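Local coordinates for protein cytosolic phospholipase A2 delta (Homo sapiens, PDB 5IZ5) that hydrolyses glycerophospholipids at the sn-2 position in a calcium-dependent manner, with a preference for linoleic acid there, at residues B[166-171]-B[213-218]; B[253-258]-B[273-278]; B[302-307]-B[354-359]; B[324-329]-B[668-673]. The protein carries 3 engineered substitutions. All blocks are in the same frame, centred on the assembly; numbering follows the deposited sequence.

From the N terminus, interaction 1 comes first: it brings strand 210-216 back onto strand 160-172 of a C2-like sheet. Interaction 2 follows in series and closes a short hairpin, 255-263 with 266-277, whose second strand also pairs with 160-172; the two contacts meet at the Cys-167 to Cys-278 disulfide. In the catalytic region the other two cross, their segments alternating along the chain. Interaction 3 lays helix 292-313 on the turn before strand 360-363, and interaction 4 spans 338 residues to pair strand 327-331 with strand 672-676. Interactions 3 and 4 touch, whereas the centres of interactions 1 and 3 lie about 50 Å apart.

Interaction 1: residues B[166-171]-B[213-218]; sequences SCLDVH and FHYMAA
Ser-166 and Tyr-215 meet through both main chain and side chain. Ser-166 N donates to Tyr-215 O at 2.8 Å, and Tyr-215 N returns a bond to Ser-166 O. Leu-168 and Phe-213 exchange a second such pair, with Phe-213 N to Leu-168 O at 2.9 Å. Between them lies the non-hydrogen-bonded pair Cys-167 and His-214, each with its CA-H on a neighbouring carbonyl: Cys-167 CA is 3.4 Å from Phe-213 O, and His-214 CA meets Ser-166 O. Tyr-215 has its CG between the backbone N and the carbonyl carbon (chi1 58°), and its ring reaches across to the partner strand. There Ser-166 CB sits over one face, toward the rim, 3.7 Å from Tyr-215 CZ, a CH-pi contact; Leu-168 CB meets the ring edge, 3.7 Å from Tyr-215 CE2. Ser-166 OG touches Ala-217 CB at 3.4 Å, just past the strand end. Leu-168 and Phe-213 lie side by side, Leu-168 CD1 being 4.2 Å from Phe-213 CD2. On the face that carries Cys-167 and His-214, Cys-167 SG approaches the His-214 ring obliquely, 3.6 Å from His-214 CD2. In the next shell, the Cys-278 disulfide fixes that sulfur, and Glu-198 holds His-214 ND1. Leu-193 packs on Leu-168, Phe-213 and Tyr-215 from strand 188-193 of a second four-stranded sheet. Two antiparallel sheets facing each other across such a hydrophobic layer are characteristic of the C2 beta sandwich, here probably a second C2 domain.

Interaction 2: residues B[253-258]-B[273-278]; sequences IGKEVT and LKAEGC
Lys-274 lays its aliphatic chain across the carbonyl of Lys-255, with CG 3.2 Å from Lys-255 O. The two residues belong to the beta hairpin formed by strands 255-263 and 266-277, at the end remote from its turn. Beyond that carbonyl, the lysine crosses the side chain of Glu-256 at a slant, its CD 3.5 Å from Glu-256 OE1. CG of both Glu-256 and Lys-274 is anti to its own backbone N (chi1 -163° and 169°), and both chains bend at chi2. Their charged ends form no more than a long salt bridge, Glu-256 OE1 to Lys-274 NZ at 3.9 Å. An alanine in place of Lys-274 would probably leave Glu-256 without this long charge pairing and take away the CG, CD and CE overlay on the Lys-255 carbonyl. On the face with Lys-255 and Ala-275, Leu-273 CD1 packs at 4.2 Å from Val-257 CB, and Leu-273 also meets Leu-168 and Val-170 of strand 160-172. Lys-255 sends its NZ elsewhere, to the carbonyl of Pro-247. The backbone ladder is firm at one end: Val-257 N to Leu-273 O is 2.8 Å long and nearly straight. Toward the open end it slackens, Ala-275 N making only a weak bond to Lys-255 O. One residue further, Gly-254 CA rests 3.0 Å from Ala-275 O in a CA-H...O contact.

Interaction 3: residues B[302-307]-B[354-359]; sequences KQVVAK and LLDCVT
Val-305 faces the turn at 354-359 and makes its nearest contacts with two backbone oxygens. One is a CA-H...O contact: Val-305 CA stands 3.4 Å from Asp-356 O, with an angle of 144° at the hydrogen. Both methyls follow the backbone of the turn. Val-305 CG2 also lies 3.4 Å from Asp-356 O, whereas CG1, anti to the backbone N (chi1 173°), lies 3.6 Å from Cys-357 O. CG2 thus touches both consecutive carbonyl oxygens, CG1 the second, and CG2 in addition nears Thr-359 OG1 at 4.0 Å. Apolar contact between side chains is slight: Val-304 CG1 passes Asp-356 CB at 4.2 Å, the two side chains set aslant to each other. Hydrogen bonds do not join the segments; they shape each one. Cys-357 N to Leu-354 O, at 3.0 Å, and Val-358 N to Leu-355 O close the successive turns of the 3-10 segment. Asp-356 has its polar end turned to another partner, OD1 accepting from Gln-382 NE2, and Lys-307 NZ remains 6.6 Å from Asp-356 OD2, too far for a salt bridge. Outside the two segments, Arg-301 NH2 of the same helix reaches Val-358 O, and Ala-308 packs on Asp-356 and Cys-357. The turn carries the chain from helix 335-351 into strand 360-363, completing the beta-alpha-beta crossover that began at the parallel neighbour 327-331, while helix 292-313 lies against the bend and Leu-354 reaches helix 797-810.

Interaction 4: residues B[324-329]-B[668-673]; sequences VPVVGI and RRLDLI
Asp-671 grips Val-326 from two directions. Its carboxylate accepts a nearly straight bond from the backbone, Val-326 N to Asp-671 OD2 at 2.8 Å and 168°, through the anti lone pair of OD2. Its own amide donates back, Asp-671 N to Val-326 O at 2.9 Å. That same oxygen takes a second, longer bond, Leu-672 N to Val-326 O at 3.2 Å. Two successive N-H groups on one carbonyl, with Asp-671 in a helical backbone conformation, resemble a classic beta bulge just ahead of the regular ladder. There Gly-328 N donates to Leu-672 O at 2.9 Å, and the pairs Val-327 with Leu-672 and Gly-328 with Ile-673 run parallel. Side chains pack against the ladder. Leu-670 CD2 presses to 3.4 Å from Gly-328 N, in the place where a CB on that residue would clash. Val-326 CG1 meets Leu-670 CG at 4.0 Å, the side chains crossing at about a right angle, while Val-326 CB touches Arg-669 O at 3.5 Å. Further out, Arg-668 forms salt bridges with Glu-294 and Glu-486, and Leu-804 and Ala-803 of helix 797-810 pack on Val-327 and Leu-672. An alanine in place of Asp-671 would probably leave the buried Val-326 N-H without its acceptor and let the entry to strand 327-331 shift. The carboxylate thus stands in for a backbone carbonyl, accepting from Val-326 N while the bulged backbone gives Val-326 O two donors; Arg-811, which touches Asp-671, may also ease its burial.

Interaction 1: residues B[166-171]-B[213-218]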
loop_
_atom_site.group_PDB
_atom_site.type_symbol
_atom_site.label_atom_id
_atom_site.label_comp_id
_atom_site.label_asym_id
_atom_site.label_seq_id
_atom_site.Cartn_x
_atom_site.Cartn_y
_atom_site.Cartn_z
ATOM N N SER B 166 23.759 13.207 -1.063
ATOM C CA SER B 166 24.729 13.709 -2.021
ATOM C C SER B 166 24.602 12.941 -3.329
ATOM O O SER B 166 24.141 11.797 -3.362
ATOM C CB SER B 166 26.143 13.580 -1.466
ATOM O OG SER B 166 26.290 14.364 -0.294
ATOM N N CYS B 167 24.989 13.601 -4.410
ATOM C CA CYS B 167 24.877 13.057 -5.749
ATOM C C CYS B 167 26.270 13.142 -6.397
ATOM O O CYS B 167 26.921 14.185 -6.333
ATOM C CB CYS B 167 23.861 13.881 -6.562
ATOM S SG CYS B 167 22.050 13.850 -6.213
ATOM N N LEU B 168 26.750 12.049 -6.995
ATOM C CA LEU B 168 28.061 12.062 -7.659
ATOM C C LEU B 168 27.980 11.596 -9.105
ATOM O O LEU B 168 27.495 10.499 -9.388
ATOM C CB LEU B 168 29.085 11.302 -6.808
ATOM C CG LEU B 168 30.048 10.167 -7.206
ATOM C CD1 LEU B 168 30.339 9.958 -8.683
ATOM C CD2 LEU B 168 31.351 10.398 -6.444
ATOM N N ASP B 169 28.450 12.452 -10.013
ATOM C CA ASP B 169 28.412 12.173 -11.449
ATOM C C ASP B 169 29.788 11.791 -11.979
ATOM O O ASP B 169 30.775 12.462 -11.679
ATOM C CB ASP B 169 27.906 13.398 -12.218
ATOM C CG ASP B 169 26.392 13.509 -12.222
ATOM O OD1 ASP B 169 25.703 12.473 -12.117
ATOM O OD2 ASP B 169 25.893 14.646 -12.348
ATOM N N VAL B 170 29.840 10.728 -12.778
ATOM C CA VAL B 170 31.078 10.272 -13.397
ATOM C C VAL B 170 30.928 10.303 -14.918
ATOM O O VAL B 170 30.085 9.600 -15.473
ATOM C CB VAL B 170 31.430 8.837 -12.964
ATOM C CG1 VAL B 170 32.794 8.440 -13.500
ATOM C CG2 VAL B 170 31.409 8.704 -11.452
ATOM N N HIS B 171 31.745 11.123 -15.582
ATOM C CA HIS B 171 31.713 11.260 -17.044
ATOM C C HIS B 171 32.979 10.694 -17.664
ATOM O O HIS B 171 34.028 10.668 -17.030
ATOM C CB HIS B 171 31.526 12.725 -17.438
ATOM C CG HIS B 171 30.203 13.284 -17.019
ATOM N ND1 HIS B 171 29.050 13.095 -17.752
ATOM C CD2 HIS B 171 29.841 13.998 -15.926
ATOM C CE1 HIS B 171 28.039 13.680 -17.136
ATOM N NE2 HIS B 171 28.492 14.236 -16.026
ATOM N N PHE B 213 25.557 8.380 -8.958
ATOM C CA PHE B 213 25.345 7.671 -7.704
ATOM C C PHE B 213 24.653 8.593 -6.711
ATOM O O PHE B 213 25.002 9.774 -6.596
ATOM C CB PHE B 213 26.666 7.212 -7.095
ATOM C CG PHE B 213 27.345 6.109 -7.860
ATOM C CD1 PHE B 213 27.195 4.779 -7.483
ATOM C CD2 PHE B 213 28.161 6.405 -8.937
ATOM C CE1 PHE B 213 27.837 3.761 -8.176
ATOM C CE2 PHE B 213 28.807 5.394 -9.635
ATOM C CZ PHE B 213 28.644 4.070 -9.254
ATOM N N HIS B 214 23.688 8.041 -5.981
ATOM C CA HIS B 214 23.053 8.741 -4.880
ATOM C C HIS B 214 23.421 8.046 -3.590
ATOM O O HIS B 214 23.334 6.819 -3.493
ATOM C CB HIS B 214 21.542 8.727 -5.051
ATOM C CG HIS B 214 21.069 9.342 -6.328
ATOM N ND1 HIS B 214 21.048 8.651 -7.520
ATOM C CD2 HIS B 214 20.585 10.576 -6.601
ATOM C CE1 HIS B 214 20.570 9.432 -8.472
ATOM N NE2 HIS B 214 20.284 10.607 -7.942
ATOM N N TYR B 215 23.831 8.826 -2.593
ATOM C CA TYR B 215 24.262 8.269 -1.325
ATOM C C TYR B 215 24.150 9.315 -0.228
ATOM O O TYR B 215 24.163 10.516 -0.480
ATOM C CB TYR B 215 25.709 7.771 -1.433
ATOM C CG TYR B 215 26.672 8.853 -1.837
ATOM C CD1 TYR B 215 27.516 9.444 -0.900
ATOM C CD2 TYR B 215 26.717 9.306 -3.149
ATOM C CE1 TYR B 215 28.389 10.455 -1.271
ATOM C CE2 TYR B 215 27.578 10.309 -3.528
ATOM C CZ TYR B 215 28.411 10.876 -2.588
ATOM O OH TYR B 215 29.267 11.863 -2.974
ATOM N N MET B 216 24.041 8.839 0.999
ATOM C CA MET B 216 23.931 9.717 2.147
ATOM C C MET B 216 25.193 10.542 2.373
ATOM O O MET B 216 26.304 10.002 2.400
ATOM C CB MET B 216 23.668 8.891 3.389
ATOM C CG MET B 216 22.220 8.482 3.565
ATOM S SD MET B 216 22.046 7.285 4.890
ATOM C CE MET B 216 22.904 8.076 6.215
ATOM N N ALA B 217 25.001 11.844 2.579
ATOM C CA ALA B 217 26.104 12.761 2.867
ATOM C C ALA B 217 26.844 12.367 4.146
ATOM O O ALA B 217 28.043 12.605 4.262
ATOM C CB ALA B 217 25.588 14.189 2.981
ATOM N N ALA B 218 26.140 11.746 5.092
ATOM C CA ALA B 218 26.743 11.325 6.362
ATOM C C ALA B 218 27.669 10.106 6.296
ATOM O O ALA B 218 28.312 9.771 7.293
ATOM C CB ALA B 218 25.654 11.078 7.396
#

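Interaction 2: residues B[253-258]-B[273-278]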
loop_
_atom_site.group_PDB
_atom_site.type_symbol
_atom_site.label_atom_id
_atom_site.label_comp_id
_atom_site.label_asym_id
_atom_site.label_seq_id
_atom_site.Cartn_x
_atom_site.Cartn_y
_atom_site.Cartn_z
ATOM N N ILE B 253 31.891 19.449 1.072
ATOM C CA ILE B 253 31.400 20.340 0.031
ATOM C C ILE B 253 31.690 19.668 -1.303
ATOM O O ILE B 253 32.547 18.783 -1.386
ATOM C CB ILE B 253 32.108 21.721 0.073
ATOM C CG1 ILE B 253 32.055 22.327 1.475
ATOM C CG2 ILE B 253 31.499 22.705 -0.923
ATOM C CD1 ILE B 253 33.168 23.317 1.746
ATOM N N GLY B 254 30.961 20.084 -2.335
ATOM C CA GLY B 254 31.225 19.671 -3.700
ATOM C C GLY B 254 32.684 19.781 -4.115
ATOM O O GLY B 254 33.420 20.640 -3.621
ATOM N N LYS B 255 33.096 18.898 -5.020
ATOM C CA LYS B 255 34.455 18.863 -5.526
ATOM C C LYS B 255 34.456 18.257 -6.916
ATOM O O LYS B 255 33.458 17.689 -7.360
ATOM C CB LYS B 255 35.314 18.001 -4.619
ATOM C CG LYS B 255 34.931 16.540 -4.653
ATOM C CD LYS B 255 35.797 15.755 -3.715
ATOM C CE LYS B 255 35.589 14.285 -3.896
ATOM N NZ LYS B 255 36.534 13.570 -3.012
ATOM N N GLU B 256 35.608 18.346 -7.569
ATOM C CA GLU B 256 35.750 17.921 -8.950
ATOM C C GLU B 256 37.113 17.282 -9.148
ATOM O O GLU B 256 38.136 17.924 -8.922
ATOM C CB GLU B 256 35.591 19.143 -9.858
ATOM C CG GLU B 256 35.310 18.829 -11.328
ATOM C CD GLU B 256 34.280 19.766 -11.958
ATOM O OE1 GLU B 256 34.009 20.850 -11.397
ATOM O OE2 GLU B 256 33.727 19.419 -13.025
ATOM N N VAL B 257 37.119 16.018 -9.562
ATOM C CA VAL B 257 38.360 15.279 -9.754
ATOM C C VAL B 257 38.413 14.719 -11.165
ATOM O O VAL B 257 37.380 14.375 -11.747
ATOM C CB VAL B 257 38.499 14.139 -8.722
ATOM C CG1 VAL B 257 39.646 13.201 -9.074
ATOM C CG2 VAL B 257 38.708 14.720 -7.335
ATOM N N THR B 258 39.629 14.667 -11.707
ATOM C CA THR B 258 39.917 13.979 -12.952
ATOM C C THR B 258 40.942 12.920 -12.630
ATOM O O THR B 258 41.948 13.196 -11.975
ATOM C CB THR B 258 40.531 14.900 -14.016
ATOM O OG1 THR B 258 39.749 16.087 -14.129
ATOM C CG2 THR B 258 40.595 14.192 -15.375
ATOM N N LEU B 273 34.821 13.288 -12.345
ATOM C CA LEU B 273 33.682 13.207 -11.446
ATOM C C LEU B 273 33.539 14.405 -10.526
ATOM O O LEU B 273 34.526 15.009 -10.092
ATOM C CB LEU B 273 33.576 11.862 -10.708
ATOM C CG LEU B 273 34.518 11.289 -9.667
ATOM C CD1 LEU B 273 35.923 11.102 -10.203
ATOM C CD2 LEU B 273 34.516 12.119 -8.399
ATOM N N LYS B 274 32.277 14.760 -10.280
ATOM C CA LYS B 274 31.940 15.820 -9.355
ATOM C C LYS B 274 30.840 15.384 -8.401
ATOM O O LYS B 274 29.747 15.000 -8.823
ATOM C CB LYS B 274 31.504 17.087 -10.096
ATOM C CG LYS B 274 30.894 18.144 -9.174
ATOM C CD LYS B 274 31.496 19.535 -9.346
ATOM C CE LYS B 274 31.143 20.435 -8.169
ATOM N NZ LYS B 274 31.825 21.757 -8.242
ATOM N N ALA B 275 31.151 15.477 -7.112
ATOM C CA ALA B 275 30.195 15.231 -6.054
ATOM C C ALA B 275 29.530 16.553 -5.700
ATOM O O ALA B 275 30.202 17.577 -5.564
ATOM C CB ALA B 275 30.895 14.649 -4.840
ATOM N N GLU B 276 28.211 16.519 -5.552
ATOM C CA GLU B 276 27.422 17.712 -5.288
ATOM C C GLU B 276 26.299 17.364 -4.316
ATOM O O GLU B 276 25.871 16.212 -4.238
ATOM C CB GLU B 276 26.846 18.261 -6.602
ATOM C CG GLU B 276 27.085 19.747 -6.822
ATOM C CD GLU B 276 26.488 20.246 -8.128
ATOM O OE1 GLU B 276 25.465 19.684 -8.584
ATOM O OE2 GLU B 276 27.046 21.208 -8.700
ATOM N N GLY B 277 25.826 18.356 -3.568
ATOM C CA GLY B 277 24.617 18.182 -2.770
ATOM C C GLY B 277 23.463 17.871 -3.708
ATOM O O GLY B 277 23.325 18.498 -4.752
ATOM N N CYS B 278 22.669 16.861 -3.378
ATOM C CA CYS B 278 21.421 16.631 -4.093
ATOM C C CYS B 278 20.476 17.759 -3.683
ATOM O O CYS B 278 20.476 18.172 -2.524
ATOM C CB CYS B 278 20.809 15.294 -3.712
ATOM S SG CYS B 278 21.756 13.816 -4.190
#

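Interaction 3: residues B[302-307]-B[354-359]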
loop_
_atom_site.group_PDB
_atom_site.type_symbol
_atom_site.label_atom_id
_atom_site.label_comp_id
_atom_site.label_asym_id
_atom_site.label_seq_id
_atom_site.Cartn_x
_atom_site.Cartn_y
_atom_site.Cartn_z
ATOM N N LYS B 302 -17.282 22.048 -0.793
ATOM C CA LYS B 302 -18.178 22.548 0.257
ATOM C C LYS B 302 -19.174 23.604 -0.213
ATOM O O LYS B 302 -20.234 23.763 0.397
ATOM C CB LYS B 302 -17.382 23.055 1.456
ATOM C CG LYS B 302 -16.886 21.909 2.320
ATOM C CD LYS B 302 -15.980 22.383 3.438
ATOM C CE LYS B 302 -15.397 21.189 4.177
ATOM N NZ LYS B 302 -14.525 21.615 5.302
ATOM N N GLN B 303 -18.837 24.323 -1.283
ATOM C CA GLN B 303 -19.803 25.216 -1.923
ATOM C C GLN B 303 -20.947 24.422 -2.527
ATOM O O GLN B 303 -22.111 24.789 -2.364
ATOM C CB GLN B 303 -19.148 26.056 -3.018
ATOM C CG GLN B 303 -18.415 27.279 -2.482
ATOM C CD GLN B 303 -19.393 28.391 -2.111
ATOM O OE1 GLN B 303 -19.880 29.120 -2.979
ATOM N NE2 GLN B 303 -19.705 28.505 -0.824
ATOM N N VAL B 304 -20.611 23.338 -3.222
ATOM C CA VAL B 304 -21.623 22.481 -3.842
ATOM C C VAL B 304 -22.468 21.800 -2.765
ATOM O O VAL B 304 -23.679 21.665 -2.914
ATOM C CB VAL B 304 -20.999 21.421 -4.784
ATOM C CG1 VAL B 304 -22.069 20.493 -5.348
ATOM C CG2 VAL B 304 -20.247 22.093 -5.928
ATOM N N VAL B 305 -21.825 21.394 -1.676
ATOM C CA VAL B 305 -22.522 20.754 -0.558
ATOM C C VAL B 305 -23.446 21.732 0.177
ATOM O O VAL B 305 -24.587 21.391 0.495
ATOM C CB VAL B 305 -21.526 20.136 0.445
ATOM C CG1 VAL B 305 -22.245 19.617 1.679
ATOM C CG2 VAL B 305 -20.733 19.007 -0.210
ATOM N N ALA B 306 -22.952 22.936 0.450
ATOM C CA ALA B 306 -23.752 23.970 1.121
ATOM C C ALA B 306 -25.053 24.232 0.366
ATOM O O ALA B 306 -26.133 24.272 0.962
ATOM C CB ALA B 306 -22.954 25.258 1.245
ATOM N N LYS B 307 -24.938 24.388 -0.950
ATOM C CA LYS B 307 -26.098 24.610 -1.813
ATOM C C LYS B 307 -27.056 23.421 -1.770
ATOM O O LYS B 307 -28.251 23.590 -1.521
ATOM C CB LYS B 307 -25.669 24.857 -3.263
ATOM C CG LYS B 307 -26.427 25.979 -3.954
ATOM C CD LYS B 307 -26.423 25.816 -5.467
ATOM C CE LYS B 307 -27.284 24.640 -5.908
ATOM N NZ LYS B 307 -27.354 24.540 -7.390
ATOM N N LEU B 354 -29.159 14.073 -2.776
ATOM C CA LEU B 354 -28.249 14.005 -1.632
ATOM C C LEU B 354 -26.812 13.628 -2.007
ATOM O O LEU B 354 -25.903 13.759 -1.184
ATOM C CB LEU B 354 -28.797 13.040 -0.582
ATOM C CG LEU B 354 -30.169 13.416 -0.013
ATOM C CD1 LEU B 354 -30.658 12.326 0.920
ATOM C CD2 LEU B 354 -30.127 14.745 0.719
ATOM N N LEU B 355 -26.603 13.183 -3.243
ATOM C CA LEU B 355 -25.254 12.882 -3.722
ATOM C C LEU B 355 -24.376 14.136 -3.691
ATOM O O LEU B 355 -23.194 14.059 -3.339
ATOM C CB LEU B 355 -25.304 12.287 -5.133
ATOM C CG LEU B 355 -24.021 11.674 -5.711
ATOM C CD1 LEU B 355 -23.372 10.683 -4.754
ATOM C CD2 LEU B 355 -24.316 10.999 -7.043
ATOM N N ASP B 356 -24.965 15.288 -4.025
ATOM C CA ASP B 356 -24.259 16.575 -3.975
ATOM C C ASP B 356 -23.891 17.017 -2.555
ATOM O O ASP B 356 -23.108 17.949 -2.390
ATOM C CB ASP B 356 -25.081 17.683 -4.653
ATOM C CG ASP B 356 -25.177 17.518 -6.168
ATOM O OD1 ASP B 356 -24.335 16.829 -6.770
ATOM O OD2 ASP B 356 -26.107 18.089 -6.766
ATOM N N CYS B 357 -24.466 16.379 -1.539
ATOM C CA CYS B 357 -24.087 16.639 -0.152
ATOM C C CYS B 357 -22.889 15.803 0.327
ATOM O O CYS B 357 -22.421 15.990 1.447
ATOM C CB CYS B 357 -25.279 16.385 0.779
ATOM S SG CYS B 357 -26.771 17.329 0.379
ATOM N N VAL B 358 -22.386 14.897 -0.512
ATOM C CA VAL B 358 -21.314 13.980 -0.110
ATOM C C VAL B 358 -19.939 14.538 -0.466
ATOM O O VAL B 358 -19.694 14.910 -1.611
ATOM C CB VAL B 358 -21.484 12.603 -0.783
ATOM C CG1 VAL B 358 -20.362 11.652 -0.374
ATOM C CG2 VAL B 358 -22.839 12.008 -0.431
ATOM N N THR B 359 -19.043 14.575 0.515
ATOM C CA THR B 359 -17.675 15.051 0.303
ATOM C C THR B 359 -16.719 13.912 -0.074
ATOM O O THR B 359 -15.943 14.042 -1.026
ATOM C CB THR B 359 -17.145 15.797 1.545
ATOM O OG1 THR B 359 -17.902 16.998 1.728
ATOM C CG2 THR B 359 -15.669 16.168 1.390
#

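Interaction 4: residues B[324-329]-B[668-673]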
loop_
_atom_site.group_PDB
_atom_site.type_symbol
_atom_site.label_atom_id
_atom_site.label_comp_id
_atom_site.label_asym_id
_atom_site.label_seq_id
_atom_site.Cartn_x
_atom_site.Cartn_y
_atom_site.Cartn_z
ATOM N N VAL B 324 -20.721 23.607 7.302
ATOM C CA VAL B 324 -21.018 22.551 6.336
ATOM C C VAL B 324 -20.505 21.216 6.878
ATOM O O VAL B 324 -19.295 21.055 7.080
ATOM C CB VAL B 324 -20.384 22.823 4.947
ATOM C CG1 VAL B 324 -20.764 21.726 3.958
ATOM C CG2 VAL B 324 -20.839 24.172 4.408
ATOM N N PRO B 325 -21.415 20.258 7.123
ATOM C CA PRO B 325 -20.967 18.965 7.628
ATOM C C PRO B 325 -20.250 18.145 6.555
ATOM O O PRO B 325 -20.594 18.227 5.376
ATOM C CB PRO B 325 -22.272 18.284 8.042
ATOM C CG PRO B 325 -23.274 18.842 7.091
ATOM C CD PRO B 325 -22.874 20.279 6.904
ATOM N N VAL B 326 -19.243 17.386 6.976
ATOM C CA VAL B 326 -18.486 16.524 6.075
ATOM C C VAL B 326 -19.163 15.155 6.056
ATOM O O VAL B 326 -19.224 14.460 7.072
ATOM C CB VAL B 326 -17.013 16.414 6.517
ATOM C CG1 VAL B 326 -16.224 15.509 5.579
ATOM C CG2 VAL B 326 -16.371 17.797 6.572
ATOM N N VAL B 327 -19.687 14.791 4.893
ATOM C CA VAL B 327 -20.427 13.546 4.716
ATOM C C VAL B 327 -19.619 12.590 3.843
ATOM O O VAL B 327 -19.077 12.991 2.817
ATOM C CB VAL B 327 -21.791 13.801 4.043
ATOM C CG1 VAL B 327 -22.532 12.496 3.798
ATOM C CG2 VAL B 327 -22.641 14.738 4.897
ATOM N N GLY B 328 -19.556 11.326 4.252
ATOM C CA GLY B 328 -18.842 10.299 3.501
ATOM C C GLY B 328 -19.725 9.111 3.174
ATOM O O GLY B 328 -20.618 8.761 3.942
ATOM N N ILE B 329 -19.503 8.529 2.000
ATOM C CA ILE B 329 -20.035 7.222 1.649
ATOM C C ILE B 329 -18.906 6.227 1.796
ATOM O O ILE B 329 -17.807 6.473 1.306
ATOM C CB ILE B 329 -20.455 7.133 0.170
ATOM C CG1 ILE B 329 -21.678 7.997 -0.116
ATOM C CG2 ILE B 329 -20.778 5.690 -0.195
ATOM C CD1 ILE B 329 -21.914 8.251 -1.590
ATOM N N ARG B 668 -9.694 14.949 7.936
ATOM C CA ARG B 668 -10.934 14.702 7.194
ATOM C C ARG B 668 -12.204 15.051 7.991
ATOM O O ARG B 668 -13.183 15.518 7.412
ATOM C CB ARG B 668 -10.978 13.264 6.662
ATOM C CG ARG B 668 -9.867 12.985 5.655
ATOM C CD ARG B 668 -10.335 12.160 4.471
ATOM N NE ARG B 668 -9.351 12.211 3.386
ATOM C CZ ARG B 668 -8.527 11.225 3.038
ATOM N NH1 ARG B 668 -8.547 10.054 3.668
ATOM N NH2 ARG B 668 -7.669 11.411 2.040
ATOM N N ARG B 669 -12.186 14.811 9.301
ATOM C CA ARG B 669 -13.251 15.267 10.214
ATOM C C ARG B 669 -14.655 14.902 9.756
ATOM O O ARG B 669 -15.490 15.789 9.575
ATOM C CB ARG B 669 -13.232 16.793 10.385
ATOM C CG ARG B 669 -12.486 17.362 11.591
ATOM C CD ARG B 669 -11.089 17.817 11.228
ATOM N NE ARG B 669 -10.550 18.707 12.255
ATOM C CZ ARG B 669 -9.465 19.470 12.114
ATOM N NH1 ARG B 669 -8.761 19.465 10.983
ATOM N NH2 ARG B 669 -9.077 20.245 13.121
ATOM N N LEU B 670 -14.936 13.620 9.587
ATOM C CA LEU B 670 -16.266 13.223 9.147
ATOM C C LEU B 670 -17.309 13.401 10.235
ATOM O O LEU B 670 -17.081 13.066 11.402
ATOM C CB LEU B 670 -16.286 11.793 8.596
ATOM C CG LEU B 670 -15.912 11.867 7.115
ATOM C CD1 LEU B 670 -14.437 11.568 6.912
ATOM C CD2 LEU B 670 -16.797 10.970 6.279
ATOM N N ASP B 671 -18.445 13.959 9.822
ATOM C CA ASP B 671 -19.588 14.187 10.699
ATOM C C ASP B 671 -20.633 13.104 10.502
ATOM O O ASP B 671 -21.222 12.634 11.466
ATOM C CB ASP B 671 -20.195 15.562 10.413
ATOM C CG ASP B 671 -19.214 16.681 10.667
ATOM O OD1 ASP B 671 -18.737 16.785 11.814
ATOM O OD2 ASP B 671 -18.913 17.446 9.725
ATOM N N LEU B 672 -20.861 12.718 9.250
ATOM C CA LEU B 672 -21.802 11.654 8.927
ATOM C C LEU B 672 -21.193 10.696 7.910
ATOM O O LEU B 672 -20.589 11.129 6.931
ATOM C CB LEU B 672 -23.097 12.247 8.364
ATOM C CG LEU B 672 -24.124 11.262 7.799
ATOM C CD1 LEU B 672 -24.663 10.368 8.900
ATOM C CD2 LEU B 672 -25.256 12.008 7.117
ATOM N N ILE B 673 -21.364 9.397 8.142
ATOM C CA ILE B 673 -20.936 8.376 7.192
ATOM C C ILE B 673 -22.117 7.495 6.811
ATOM O O ILE B 673 -22.762 6.906 7.678
ATOM C CB ILE B 673 -19.822 7.481 7.776
ATOM C CG1 ILE B 673 -18.598 8.323 8.132
ATOM C CG2 ILE B 673 -19.428 6.397 6.776
ATOM C CD1 ILE B 673 -17.602 7.614 9.022
#